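PDB 3LIU: putative cell adhesion protein from Parabacteroides distasonis, which is a putative fimbrilin of the FimA/Mfa1 family, and so probably serves as a subunit of adhesive pili on the bacterial surface. Local coordinates for residues E219-I223 / Q355-K359. Residues are numbered along the deposited sequence; the frame is centred on the assembly and turned at random.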
loop_
_atom_site.group_PDB
_atom_site.type_symbol
_atom_site.label_atom_id
_atom_site.label_comp_id
_atom_site.label_asym_id
_atom_site.label_seq_id
_atom_site.Cartn_x
_atom_site.Cartn_y
_atom_site.Cartn_z
ATOM N N GLU A 219 -11.254 11.206 -3.573
ATOM C CA GLU A 219 -11.156 9.834 -4.076
ATOM C C GLU A 219 -9.730 9.545 -4.461
ATOM O O GLU A 219 -9.145 10.292 -5.231
ATOM C CB GLU A 219 -12.030 9.704 -5.328
ATOM C CG GLU A 219 -12.033 8.333 -5.929
ATOM C CD GLU A 219 -13.028 7.476 -5.281
ATOM O OE1 GLU A 219 -13.356 7.742 -4.119
ATOM O OE2 GLU A 219 -13.527 6.581 -5.955
ATOM N N TRP A 220 -9.161 8.461 -3.946
ATOM C CA TRP A 220 -7.793 8.065 -4.302
ATOM C C TRP A 220 -6.768 9.157 -3.950
ATOM O O TRP A 220 -5.748 9.302 -4.605
ATOM C CB TRP A 220 -7.720 7.718 -5.799
ATOM C CG TRP A 220 -6.682 6.660 -6.169
ATOM C CD1 TRP A 220 -5.400 6.556 -5.705
ATOM C CD2 TRP A 220 -6.838 5.606 -7.126
ATOM N NE1 TRP A 220 -4.759 5.480 -6.281
ATOM C CE2 TRP A 220 -5.613 4.893 -7.175
ATOM C CE3 TRP A 220 -7.895 5.185 -7.933
ATOM C CZ2 TRP A 220 -5.418 3.796 -8.020
ATOM C CZ3 TRP A 220 -7.692 4.095 -8.786
ATOM C CH2 TRP A 220 -6.467 3.417 -8.812
ATOM N N GLY A 221 -7.028 9.910 -2.889
ATOM C CA GLY A 221 -6.115 10.945 -2.449
ATOM C C GLY A 221 -5.020 10.372 -1.552
ATOM O O GLY A 221 -5.112 9.257 -1.041
ATOM N N THR A 222 -3.980 11.161 -1.363
ATOM C CA THR A 222 -2.844 10.749 -0.556
ATOM C C THR A 222 -3.260 10.519 0.895
ATOM O O THR A 222 -4.090 11.258 1.453
ATOM C CB THR A 222 -1.660 11.751 -0.681
ATOM O OG1 THR A 222 -0.554 11.249 0.072
ATOM C CG2 THR A 222 -2.012 13.131 -0.159
ATOM N N ILE A 223 -2.730 9.433 1.461
ATOM C CA ILE A 223 -2.965 9.024 2.828
ATOM C C ILE A 223 -1.628 8.765 3.535
ATOM O O ILE A 223 -1.581 8.211 4.629
ATOM C CB ILE A 223 -3.837 7.734 2.909
ATOM C CG1 ILE A 223 -3.261 6.641 2.022
ATOM C CG2 ILE A 223 -5.323 8.076 2.586
ATOM C CD1 ILE A 223 -3.997 5.268 2.059
ATOM N N GLN A 355 2.483 4.728 -4.265
ATOM C CA GLN A 355 1.192 5.328 -4.030
ATOM C C GLN A 355 0.158 4.217 -3.966
ATOM O O GLN A 355 0.351 3.144 -4.539
ATOM C CB GLN A 355 0.844 6.325 -5.116
ATOM C CG GLN A 355 1.840 7.439 -5.256
ATOM C CD GLN A 355 1.433 8.423 -6.370
ATOM O OE1 GLN A 355 0.264 8.642 -6.589
ATOM N NE2 GLN A 355 2.400 8.991 -7.065
ATOM N N ARG A 356 -0.940 4.519 -3.287
ATOM C CA ARG A 356 -1.950 3.522 -2.922
ATOM C C ARG A 356 -2.675 2.938 -4.157
ATOM O O ARG A 356 -2.884 3.621 -5.152
ATOM C CB ARG A 356 -2.974 4.171 -1.996
ATOM C CG ARG A 356 -3.868 5.214 -2.741
ATOM C CD ARG A 356 -4.669 6.118 -1.807
ATOM N NE ARG A 356 -5.764 5.401 -1.225
ATOM C CZ ARG A 356 -6.879 5.956 -0.724
ATOM N NH1 ARG A 356 -7.055 7.264 -0.680
ATOM N NH2 ARG A 356 -7.833 5.158 -0.238
ATOM N N ASN A 357 -3.054 1.673 -4.035
ATOM C CA ASN A 357 -3.965 1.004 -4.959
ATOM C C ASN A 357 -3.413 0.860 -6.386
ATOM O O ASN A 357 -4.168 0.882 -7.351
ATOM C CB ASN A 357 -5.323 1.708 -4.976
ATOM C CG ASN A 357 -6.448 0.772 -5.417
ATOM O OD1 ASN A 357 -6.526 -0.370 -4.981
ATOM N ND2 ASN A 357 -7.307 1.255 -6.271
ATOM N N TYR A 358 -2.089 0.759 -6.482
ATOM C CA TYR A 358 -1.379 0.428 -7.706
ATOM C C TYR A 358 -0.581 -0.819 -7.497
ATOM O O TYR A 358 -0.147 -1.111 -6.397
ATOM C CB TYR A 358 -0.396 1.536 -8.112
ATOM C CG TYR A 358 -1.043 2.816 -8.588
ATOM C CD1 TYR A 358 -1.643 2.897 -9.843
ATOM C CD2 TYR A 358 -1.078 3.933 -7.775
ATOM C CE1 TYR A 358 -2.225 4.090 -10.278
ATOM C CE2 TYR A 358 -1.689 5.102 -8.179
ATOM C CZ TYR A 358 -2.237 5.184 -9.442
ATOM O OH TYR A 358 -2.812 6.356 -9.832
ATOM N N LYS A 359 -0.387 -1.557 -8.582
ATOM C CA LYS A 359 0.467 -2.709 -8.602
ATOM C C LYS A 359 1.730 -2.275 -9.323
ATOM O O LYS A 359 1.662 -1.669 -10.398
ATOM C CB LYS A 359 -0.160 -3.836 -9.377
ATOM C CG LYS A 359 -1.316 -4.484 -8.710
ATOM C CD LYS A 359 -1.435 -5.900 -9.213
ATOM C CE LYS A 359 -2.477 -6.633 -8.467
ATOM N NZ LYS A 359 -2.346 -8.108 -8.610
#
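Where a long loop passes a strand end with little regular pairing to join them, two large side chains can make the connection by each bonding to a backbone carbonyl of the other segment, and W220 and R356 illustrate the principle. The indole NE1 of W220 donates a hydrogen bond to R356 O (2.9 Å), while R356 NH1 donates one to G221 O (2.8 Å), so the two side chains reach past each other in opposite directions. In this FimA-type, probably transthyretin-like β-sandwich architecture, residues 219-223 belong to the loop linking strand 193-213 to strand 238-240, and 355-359 run into strand 358-366, which belongs to a different sheet. The indole is also held by its surroundings: N357 ND2, 3.4 Å from W220 CH2, lies over one ring face, with N357 OD1 accepting from R173, and the Y358 ring sits obliquely, planes 42° apart. I223 CD1 covers a face of the guanidinium, 3.7 Å from R356 NE. The charge of that group is met by D174, in a salt bridge through NH2.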